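Local coordinates for protein xylanase Y (Bacillus halodurans, PDB 1WU4) that hydrolyses xylooligosaccharides of three or more units, releasing xylose from the reducing end with inversion of anomeric configuration, at residues 147-150 with 151-154; 222-225 with 226-230; 298-301 with 302-305. The protein carries 1 engineered substitution. All coordinates share one frame; numbering follows the deposited sequence.

How the contacts relate
The three contacts are local, each made within one unbroken piece of chain, and they follow one another in sequence through the (alpha/alpha)6 barrel of this family 8 glycosidase. Contact 1 closes the loop that joins helix 127-144 to helix 154-167. Contact 2 lies within helix 216-233, and contact 3 turns the chain from helix 282-295 into strand 304-306. Their centres lie about 32 Å (1 and 2), about 30 Å (2 and 3) and about 46 Å (1 and 3) apart, contacts 1 and 3 on opposite sides of the chain's centre. None touches another. Contacts 1 and 3 shape connections at the periphery, whereas contact 2 belongs to a helix nearer the centre of the molecule.

Contact 1: residues 147-150 with 151-154; sequences GDEQ and PFNY
Glu149 and Phe152 run side by side and point the same way, the carboxylate set 36° from the ring plane and its OE2 4.0 Å from Phe152 CE2. This places a charged group beside an aromatic rim, while Glu149 O approaches the same ring at its edge. CG of Phe152 stands beside its own backbone N (chi1 -58°), turning the ring back along Glu149. Gln150 and Asn153 run across one another at a slant, amide planes 24° apart; CG of Gln150, not its amide, meets Asn153 OD1 at 3.3 Å. The Asn153 amide turns to Gln157 and Glu156 for its hydrogen bonds. Between these pairs the peptide before Pro151 is cis, and Phe152 N donates to Glu149 O at 3.0 Å, in the carbonyl plane on a lone pair, as in a type VI turn. Gly147 N hydrogen-bonds Phe152 O at 2.7 Å from above the carbonyl plane. That oxygen sits 3.3 Å over the centre of the Tyr154 ring, whose hydroxyl bonds Asp89 and Lys85. Backbone hydrogen bonds close the loop between helices 127-144 and 154-167, whereas its side chains meet in nonbonded contacts, a carboxylate beside a ring and a methylene on an amide oxygen.

Contact 2: residues 222-225 with 226-230; sequences AAEA and SREYL
Ser226 sits one helical turn beyond Ala222, its backbone N donating to Ala222 O at 2.9 Å with an N-H...O angle of 158°. With OG beside its own backbone N (chi1 -77°), the hydroxyl also comes near Ala222 O, but any bond there is weak, since the hydroxyl proton has another acceptor within reach; the stronger partner is His199 ND1. Ala225 contributes its carbonyl, which accepts from Tyr229 N at 2.9 Å and has Tyr229 CB 3.3 Å from its oxygen. The methyl group of Ala225 touches Lys183 and Leu184 of a loop. With Arg227 N to Ala223 O and Glu228 N to Glu224 O between them, these bonds form an unbroken i to i+4 ladder in helix 216-233 of the (alpha/alpha)6 barrel. The face with Ala223 and Ser226 packs on helix 201-210, and the Tyr229 side chain lies about 11 Å from that of Asp263, the probable proton acceptor. Glu224 bends at chi2 so that its carboxylate runs alongside Glu228, the two groups pointing the same way with planes 15° apart. Its OE2 touches Glu228 CG at 3.3 Å and approaches Glu228 OE2 at 3.6 Å, like charges that would tend to raise the proton affinity of one carboxylate, partly offset by the long, weak ion pair of Glu228 with Lys231. The other oxygen, Glu224 OE1, takes a hydrogen bond from a water at 2.9 Å, which Arg227 NH1 meets weakly in turn. The guanidinium of Arg227 has salt bridges with Asp274 and Glu205, and passes beside Ala223, whose CB lies 3.9 Å from NH1.

Contact 3: residues 298-301 with 302-305; sequences KEPE and DYRR
Two successive 3-10 turns spanning Glu299 to Tyr303 bring the chain from helix 282-295 into strand 304-306, a peripheral connection of the (alpha/alpha)6 barrel. Asp302 N donates to Glu299 O at 2.7 Å, and Tyr303 N to Pro300 O at 3.1 Å, each from above the carbonyl plane. The turn is covered by the ring of Tyr303, folded back over Pro300 with its CG beside its own backbone N (chi1 -70°). Pro300 CA stands 3.3 Å from the ring centroid and 3° off the ring normal, a CH-pi contact centred over the face. The pyrrolidine runs alongside the ring, pointing the same way, and carries CG to 3.6 Å from Tyr303 OH. Phe295 meets this ring edge-to-face, and Leu323 and Ile324 of helix 320-329 also pack on Tyr303. In the plane of the ring, at its edge, a water lies 2.6 Å from Tyr303 OH and donates to Lys298 O, tying the hydroxyl to the residue just before the turn. A leucine in place of Tyr303 would probably leave Pro300 CA without its aromatic face and Lys298 O without this water-mediated link to the hydroxyl. Lys298 itself turns its amino end back to Phe294, where NZ bonds the carbonyl oxygen and forms a cation-pi contact. Arg304 forms a salt bridge with Asp302 side-on, NE and NH2 both on OD1. NH2 uses the syn lone pair at 3.0 Å, whereas NE meets OD1 from above the carboxylate plane. The second carboxylate oxygen, Asp302 OD2, accepts from a water that is itself hydrogen-bonded by Glu299 N at 3.0 Å.

Contact 1: residues 147-150 with 151-154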
ATOM      1  N   GLY A 147     -11.668  20.205   7.030  1.00 20.53           N
ATOM      2  CA  GLY A 147     -12.919  20.797   6.606  1.00 26.67           C
ATOM      3  C   GLY A 147     -13.842  21.001   7.788  1.00 29.23           C
ATOM      4  O   GLY A 147     -13.725  20.322   8.811  1.00 23.94           O
ATOM      5  N   ASP A 148     -14.765  21.941   7.638  1.00 32.61           N
ATOM      6  CA  ASP A 148     -15.719  22.268   8.684  1.00 34.92           C
ATOM      7  C   ASP A 148     -16.762  21.170   8.864  1.00 32.62           C
ATOM      8  O   ASP A 148     -17.016  20.717   9.982  1.00 32.31           O
ATOM      9  CB  ASP A 148     -16.410  23.588   8.344  1.00 38.28           C
ATOM     10  CG  ASP A 148     -15.428  24.662   7.916  1.00 41.52           C
ATOM     11  OD1 ASP A 148     -14.569  25.046   8.737  1.00 44.13           O
ATOM     12  OD2 ASP A 148     -15.513  25.117   6.754  1.00 44.71           O
ATOM     13  N   GLU A 149     -17.366  20.738   7.762  1.00 28.42           N
ATOM     14  CA  GLU A 149     -18.388  19.705   7.833  1.00 26.51           C
ATOM     15  C   GLU A 149     -17.814  18.300   7.711  1.00 22.33           C
ATOM     16  O   GLU A 149     -16.969  18.021   6.856  1.00 19.70           O
ATOM     17  CB  GLU A 149     -19.454  19.923   6.753  1.00 31.73           C
ATOM     18  CG  GLU A 149     -18.979  19.709   5.330  1.00 36.50           C
ATOM     19  CD  GLU A 149     -20.124  19.750   4.333  1.00 39.57           C
ATOM     20  OE1 GLU A 149     -20.801  20.796   4.243  1.00 39.99           O
ATOM     21  OE2 GLU A 149     -20.347  18.734   3.641  1.00 42.09           O
ATOM     22  N   GLN A 150     -18.282  17.420   8.586  1.00 16.82           N
ATOM     23  CA  GLN A 150     -17.837  16.037   8.596  1.00 16.20           C
ATOM     24  C   GLN A 150     -18.384  15.322   7.366  1.00 18.56           C
ATOM     25  O   GLN A 150     -19.425  15.701   6.827  1.00 19.74           O
ATOM     26  CB  GLN A 150     -18.315  15.364   9.884  1.00 15.77           C
ATOM     27  CG  GLN A 150     -17.642  15.938  11.126  1.00 15.96           C
ATOM     28  CD  GLN A 150     -18.211  15.401  12.422  1.00 15.39           C
ATOM     29  OE1 GLN A 150     -18.622  14.244  12.503  1.00 17.77           O
ATOM     30  NE2 GLN A 150     -18.217  16.238  13.454  1.00 16.91           N
ATOM     31  N   PRO A 151     -17.699  14.262   6.910  1.00 15.16           N
ATOM     32  CA  PRO A 151     -16.464  13.690   7.458  1.00 15.45           C
ATOM     33  C   PRO A 151     -15.184  14.310   6.900  1.00 13.17           C
ATOM     34  O   PRO A 151     -14.134  13.667   6.891  1.00 13.37           O
ATOM     35  CB  PRO A 151     -16.586  12.229   7.069  1.00 16.53           C
ATOM     36  CG  PRO A 151     -17.151  12.342   5.683  1.00 18.57           C
ATOM     37  CD  PRO A 151     -18.237  13.400   5.839  1.00 19.31           C
ATOM     38  N   PHE A 152     -15.260  15.555   6.453  1.00 12.32           N
ATOM     39  CA  PHE A 152     -14.096  16.202   5.869  1.00 12.04           C
ATOM     40  C   PHE A 152     -13.135  16.846   6.863  1.00 12.85           C
ATOM     41  O   PHE A 152     -12.235  17.591   6.475  1.00 14.34           O
ATOM     42  CB  PHE A 152     -14.565  17.191   4.802  1.00 17.08           C
ATOM     43  CG  PHE A 152     -15.381  16.543   3.722  1.00 14.08           C
ATOM     44  CD1 PHE A 152     -14.793  15.657   2.822  1.00 15.80           C
ATOM     45  CD2 PHE A 152     -16.752  16.762   3.642  1.00 14.70           C
ATOM     46  CE1 PHE A 152     -15.559  14.998   1.864  1.00 14.74           C
ATOM     47  CE2 PHE A 152     -17.528  16.108   2.686  1.00 18.05           C
ATOM     48  CZ  PHE A 152     -16.931  15.223   1.796  1.00 17.00           C
ATOM     49  N   ASN A 153     -13.329  16.549   8.146  1.00 13.43           N
ATOM     50  CA  ASN A 153     -12.437  17.040   9.193  1.00 10.50           C
ATOM     51  C   ASN A 153     -11.372  15.942   9.269  1.00 11.33           C
ATOM     52  O   ASN A 153     -11.290  15.169  10.228  1.00 11.79           O
ATOM     53  CB  ASN A 153     -13.201  17.212  10.518  1.00 13.33           C
ATOM     54  CG  ASN A 153     -14.017  15.989  10.904  1.00 11.89           C
ATOM     55  OD1 ASN A 153     -14.569  15.290  10.054  1.00 12.81           O
ATOM     56  ND2 ASN A 153     -14.120  15.742  12.207  1.00 14.01           N
ATOM     57  N   TYR A 154     -10.568  15.903   8.209  1.00 12.87           N
ATOM     58  CA  TYR A 154      -9.520  14.904   7.994  1.00  9.91           C
ATOM     59  C   TYR A 154      -8.686  14.405   9.169  1.00 11.12           C
ATOM     60  O   TYR A 154      -8.696  13.210   9.463  1.00 11.37           O
ATOM     61  CB  TYR A 154      -8.560  15.384   6.902  1.00 11.53           C
ATOM     62  CG  TYR A 154      -9.226  15.910   5.650  1.00 11.66           C
ATOM     63  CD1 TYR A 154     -10.090  15.113   4.895  1.00 12.06           C
ATOM     64  CD2 TYR A 154      -8.972  17.206   5.210  1.00 12.50           C
ATOM     65  CE1 TYR A 154     -10.686  15.604   3.725  1.00 12.81           C
ATOM     66  CE2 TYR A 154      -9.558  17.705   4.051  1.00 11.28           C
ATOM     67  CZ  TYR A 154     -10.410  16.902   3.313  1.00 12.93           C
ATOM     68  OH  TYR A 154     -10.977  17.404   2.163  1.00 14.76           O
TER

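Contact 2: residues 222-225 with 226-230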
ATOM      1  N   ALA A 222       5.519  -0.068  16.966  1.00  9.78           N
ATOM      2  CA  ALA A 222       4.962  -0.831  15.851  1.00 10.02           C
ATOM      3  C   ALA A 222       5.888  -0.727  14.638  1.00  7.96           C
ATOM      4  O   ALA A 222       6.092  -1.706  13.918  1.00  9.05           O
ATOM      5  CB  ALA A 222       3.567  -0.317  15.500  1.00 10.77           C
ATOM      6  N   ALA A 223       6.450   0.456  14.410  1.00  9.50           N
ATOM      7  CA  ALA A 223       7.367   0.643  13.289  1.00  9.71           C
ATOM      8  C   ALA A 223       8.566  -0.294  13.442  1.00 10.70           C
ATOM      9  O   ALA A 223       8.950  -0.991  12.500  1.00 11.61           O
ATOM     10  CB  ALA A 223       7.838   2.090  13.228  1.00 10.21           C
ATOM     11  N   GLU A 224       9.145  -0.314  14.640  1.00 12.04           N
ATOM     12  CA  GLU A 224      10.298  -1.162  14.924  1.00 12.41           C
ATOM     13  C   GLU A 224       9.922  -2.638  14.818  1.00 10.77           C
ATOM     14  O   GLU A 224      10.666  -3.437  14.248  1.00 11.78           O
ATOM     15  CB  GLU A 224      10.839  -0.852  16.324  1.00 12.75           C
ATOM     16  CG  GLU A 224      12.006  -1.728  16.776  1.00 21.65           C
ATOM     17  CD  GLU A 224      13.150  -1.755  15.781  1.00 24.90           C
ATOM     18  OE1 GLU A 224      13.397  -0.720  15.126  1.00 29.95           O
ATOM     19  OE2 GLU A 224      13.813  -2.809  15.663  1.00 31.55           O
ATOM     20  N   ALA A 225       8.764  -3.000  15.363  1.00  9.71           N
ATOM     21  CA  ALA A 225       8.301  -4.383  15.316  1.00 10.66           C
ATOM     22  C   ALA A 225       8.118  -4.851  13.874  1.00  9.83           C
ATOM     23  O   ALA A 225       8.482  -5.975  13.523  1.00 10.75           O
ATOM     24  CB  ALA A 225       6.990  -4.528  16.085  1.00 12.38           C
ATOM     25  N   SER A 226       7.548  -3.994  13.034  1.00 10.39           N
ATOM     26  CA  SER A 226       7.338  -4.362  11.640  1.00  9.78           C
ATOM     27  C   SER A 226       8.648  -4.528  10.878  1.00  9.78           C
ATOM     28  O   SER A 226       8.769  -5.424  10.043  1.00  9.70           O
ATOM     29  CB  SER A 226       6.453  -3.334  10.935  1.00 11.61           C
ATOM     30  OG  SER A 226       5.096  -3.519  11.300  1.00  9.46           O
ATOM     31  N   ARG A 227       9.626  -3.674  11.157  1.00 10.59           N
ATOM     32  CA  ARG A 227      10.908  -3.789  10.474  1.00 11.74           C
ATOM     33  C   ARG A 227      11.581  -5.110  10.841  1.00 13.14           C
ATOM     34  O   ARG A 227      12.167  -5.778   9.989  1.00 12.76           O
ATOM     35  CB  ARG A 227      11.818  -2.601  10.818  1.00 12.68           C
ATOM     36  CG  ARG A 227      11.304  -1.271  10.266  1.00 14.60           C
ATOM     37  CD  ARG A 227      12.425  -0.253  10.092  1.00 18.35           C
ATOM     38  NE  ARG A 227      11.966   0.963   9.421  1.00 17.53           N
ATOM     39  CZ  ARG A 227      11.425   2.005  10.043  1.00 16.15           C
ATOM     40  NH1 ARG A 227      11.273   1.990  11.360  1.00 21.22           N
ATOM     41  NH2 ARG A 227      11.025   3.062   9.347  1.00 14.19           N
ATOM     42  N   GLU A 228      11.479  -5.500  12.106  1.00 11.67           N
ATOM     43  CA  GLU A 228      12.079  -6.756  12.533  1.00 11.58           C
ATOM     44  C   GLU A 228      11.309  -7.949  11.975  1.00 11.59           C
ATOM     45  O   GLU A 228      11.899  -8.972  11.626  1.00 12.27           O
ATOM     46  CB  GLU A 228      12.131  -6.831  14.061  1.00 13.10           C
ATOM     47  CG  GLU A 228      13.197  -5.935  14.669  1.00 17.21           C
ATOM     48  CD  GLU A 228      14.579  -6.234  14.111  1.00 21.85           C
ATOM     49  OE1 GLU A 228      15.047  -7.382  14.264  1.00 23.94           O
ATOM     50  OE2 GLU A 228      15.195  -5.326  13.516  1.00 26.56           O
ATOM     51  N   TYR A 229       9.992  -7.807  11.872  1.00 10.80           N
ATOM     52  CA  TYR A 229       9.144  -8.877  11.360  1.00  9.95           C
ATOM     53  C   TYR A 229       9.472  -9.185   9.903  1.00 10.05           C
ATOM     54  O   TYR A 229       9.537 -10.348   9.506  1.00 10.94           O
ATOM     55  CB  TYR A 229       7.672  -8.476  11.494  1.00 10.11           C
ATOM     56  CG  TYR A 229       6.681  -9.538  11.068  1.00 10.26           C
ATOM     57  CD1 TYR A 229       6.563 -10.739  11.771  1.00 11.34           C
ATOM     58  CD2 TYR A 229       5.839  -9.327   9.978  1.00  9.33           C
ATOM     59  CE1 TYR A 229       5.625 -11.700  11.398  1.00 11.81           C
ATOM     60  CE2 TYR A 229       4.901 -10.279   9.597  1.00 11.40           C
ATOM     61  CZ  TYR A 229       4.798 -11.461  10.311  1.00 11.13           C
ATOM     62  OH  TYR A 229       3.858 -12.393   9.941  1.00 12.38           O
ATOM     63  N   LEU A 230       9.678  -8.144   9.104  1.00  9.86           N
ATOM     64  CA  LEU A 230       9.997  -8.347   7.698  1.00 10.79           C
ATOM     65  C   LEU A 230      11.279  -9.163   7.537  1.00  8.85           C
ATOM     66  O   LEU A 230      11.411  -9.944   6.593  1.00 10.83           O
ATOM     67  CB  LEU A 230      10.122  -6.999   6.976  1.00 12.56           C
ATOM     68  CG  LEU A 230       8.801  -6.257   6.743  1.00 18.81           C
ATOM     69  CD1 LEU A 230       9.082  -4.931   6.058  1.00 20.39           C
ATOM     70  CD2 LEU A 230       7.867  -7.102   5.904  1.00 19.31           C
TER
HETATM   71  O   HOH W   1      12.226   1.589  13.787  1.00 32.78           O

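Contact 3: residues 298-301 with 302-305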
ATOM      1  N   LYS A 298      14.376 -14.469 -15.190  1.00 14.55           N
ATOM      2  CA  LYS A 298      13.004 -14.890 -15.457  1.00 14.28           C
ATOM      3  C   LYS A 298      12.242 -13.881 -16.309  1.00 16.73           C
ATOM      4  O   LYS A 298      12.326 -12.675 -16.082  1.00 16.74           O
ATOM      5  CB  LYS A 298      12.263 -15.120 -14.134  1.00 12.80           C
ATOM      6  CG  LYS A 298      12.870 -16.236 -13.291  1.00 16.86           C
ATOM      7  CD  LYS A 298      12.153 -16.414 -11.965  1.00 18.26           C
ATOM      8  CE  LYS A 298      12.706 -17.616 -11.213  1.00 16.09           C
ATOM      9  NZ  LYS A 298      14.174 -17.505 -10.984  1.00 18.29           N
ATOM     10  N   GLU A 299      11.504 -14.383 -17.294  1.00 16.49           N
ATOM     11  CA  GLU A 299      10.723 -13.526 -18.179  1.00 16.88           C
ATOM     12  C   GLU A 299       9.341 -13.270 -17.592  1.00 14.54           C
ATOM     13  O   GLU A 299       8.694 -14.187 -17.091  1.00 14.61           O
ATOM     14  CB  GLU A 299      10.575 -14.172 -19.558  1.00 21.14           C
ATOM     15  CG  GLU A 299      11.871 -14.273 -20.346  1.00 26.27           C
ATOM     16  CD  GLU A 299      12.519 -12.921 -20.570  1.00 28.80           C
ATOM     17  OE1 GLU A 299      11.832 -12.006 -21.073  1.00 32.74           O
ATOM     18  OE2 GLU A 299      13.717 -12.773 -20.248  1.00 36.18           O
ATOM     19  N   PRO A 300       8.874 -12.013 -17.642  1.00 14.65           N
ATOM     20  CA  PRO A 300       7.559 -11.643 -17.111  1.00 14.65           C
ATOM     21  C   PRO A 300       6.431 -12.568 -17.562  1.00 14.98           C
ATOM     22  O   PRO A 300       5.564 -12.938 -16.770  1.00 14.83           O
ATOM     23  CB  PRO A 300       7.384 -10.216 -17.614  1.00 15.71           C
ATOM     24  CG  PRO A 300       8.780  -9.687 -17.525  1.00 16.36           C
ATOM     25  CD  PRO A 300       9.596 -10.820 -18.120  1.00 16.50           C
ATOM     26  N   GLU A 301       6.447 -12.943 -18.836  1.00 15.52           N
ATOM     27  CA  GLU A 301       5.418 -13.819 -19.374  1.00 15.78           C
ATOM     28  C   GLU A 301       5.438 -15.183 -18.687  1.00 16.49           C
ATOM     29  O   GLU A 301       4.451 -15.922 -18.728  1.00 18.92           O
ATOM     30  CB  GLU A 301       5.611 -14.000 -20.884  1.00 20.08           C
ATOM     31  CG  GLU A 301       5.669 -12.698 -21.679  1.00 30.49           C
ATOM     32  CD  GLU A 301       7.072 -12.117 -21.776  1.00 34.81           C
ATOM     33  OE1 GLU A 301       7.689 -11.834 -20.727  1.00 35.64           O
ATOM     34  OE2 GLU A 301       7.561 -11.937 -22.912  1.00 39.57           O
ATOM     35  N   ASP A 302       6.561 -15.505 -18.049  1.00 14.39           N
ATOM     36  CA  ASP A 302       6.721 -16.784 -17.366  1.00 17.68           C
ATOM     37  C   ASP A 302       6.633 -16.698 -15.840  1.00 14.37           C
ATOM     38  O   ASP A 302       6.753 -17.717 -15.159  1.00 15.16           O
ATOM     39  CB  ASP A 302       8.058 -17.420 -17.766  1.00 19.32           C
ATOM     40  CG  ASP A 302       8.225 -18.829 -17.222  1.00 22.01           C
ATOM     41  OD1 ASP A 302       7.375 -19.693 -17.530  1.00 23.32           O
ATOM     42  OD2 ASP A 302       9.208 -19.075 -16.491  1.00 25.33           O
ATOM     43  N   TYR A 303       6.432 -15.497 -15.299  1.00 12.21           N
ATOM     44  CA  TYR A 303       6.328 -15.346 -13.847  1.00 11.09           C
ATOM     45  C   TYR A 303       5.248 -16.284 -13.309  1.00 11.62           C
ATOM     46  O   TYR A 303       4.145 -16.354 -13.853  1.00 11.30           O
ATOM     47  CB  TYR A 303       5.961 -13.913 -13.453  1.00 11.43           C
ATOM     48  CG  TYR A 303       7.021 -12.852 -13.678  1.00 11.44           C
ATOM     49  CD1 TYR A 303       8.361 -13.182 -13.900  1.00 11.59           C
ATOM     50  CD2 TYR A 303       6.680 -11.505 -13.612  1.00 11.40           C
ATOM     51  CE1 TYR A 303       9.332 -12.181 -14.044  1.00 11.40           C
ATOM     52  CE2 TYR A 303       7.629 -10.510 -13.752  1.00 10.80           C
ATOM     53  CZ  TYR A 303       8.952 -10.846 -13.964  1.00  9.70           C
ATOM     54  OH  TYR A 303       9.870  -9.827 -14.079  1.00 12.83           O
ATOM     55  N   ARG A 304       5.565 -16.987 -12.229  1.00 10.87           N
ATOM     56  CA  ARG A 304       4.637 -17.934 -11.617  1.00 11.50           C
ATOM     57  C   ARG A 304       4.375 -17.583 -10.166  1.00 10.03           C
ATOM     58  O   ARG A 304       4.808 -16.546  -9.666  1.00 10.54           O
ATOM     59  CB  ARG A 304       5.239 -19.343 -11.595  1.00 13.53           C
ATOM     60  CG  ARG A 304       5.962 -19.790 -12.843  1.00 12.17           C
ATOM     61  CD  ARG A 304       5.002 -20.025 -13.983  1.00 13.38           C
ATOM     62  NE  ARG A 304       5.687 -20.615 -15.129  1.00 15.32           N
ATOM     63  CZ  ARG A 304       6.086 -21.882 -15.193  1.00 16.86           C
ATOM     64  NH1 ARG A 304       5.866 -22.708 -14.176  1.00 17.91           N
ATOM     65  NH2 ARG A 304       6.715 -22.325 -16.274  1.00 19.81           N
ATOM     66  N   ARG A 305       3.635 -18.471  -9.515  1.00 13.06           N
ATOM     67  CA  ARG A 305       3.405 -18.386  -8.087  1.00 10.68           C
ATOM     68  C   ARG A 305       4.625 -19.212  -7.667  1.00  9.91           C
ATOM     69  O   ARG A 305       4.938 -20.217  -8.314  1.00 10.91           O
ATOM     70  CB  ARG A 305       2.130 -19.129  -7.673  1.00 10.71           C
ATOM     71  CG  ARG A 305       1.929 -19.204  -6.154  1.00 10.98           C
ATOM     72  CD  ARG A 305       0.864 -20.221  -5.758  1.00  9.36           C
ATOM     73  NE  ARG A 305      -0.475 -19.858  -6.214  1.00  9.59           N
ATOM     74  CZ  ARG A 305      -1.299 -19.037  -5.570  1.00 10.67           C
ATOM     75  NH1 ARG A 305      -0.934 -18.473  -4.426  1.00 13.09           N
ATOM     76  NH2 ARG A 305      -2.504 -18.792  -6.066  1.00 11.20           N
TER
HETATM   77  O   HOH W   2      12.319 -10.169 -14.940  1.00 13.50           O
HETATM   78  O   HOH W   3      11.536 -17.380 -17.432  1.00 28.07           O
HETATM   79  O   HOH W   4       3.266 -14.296 -15.681  1.00 15.18           O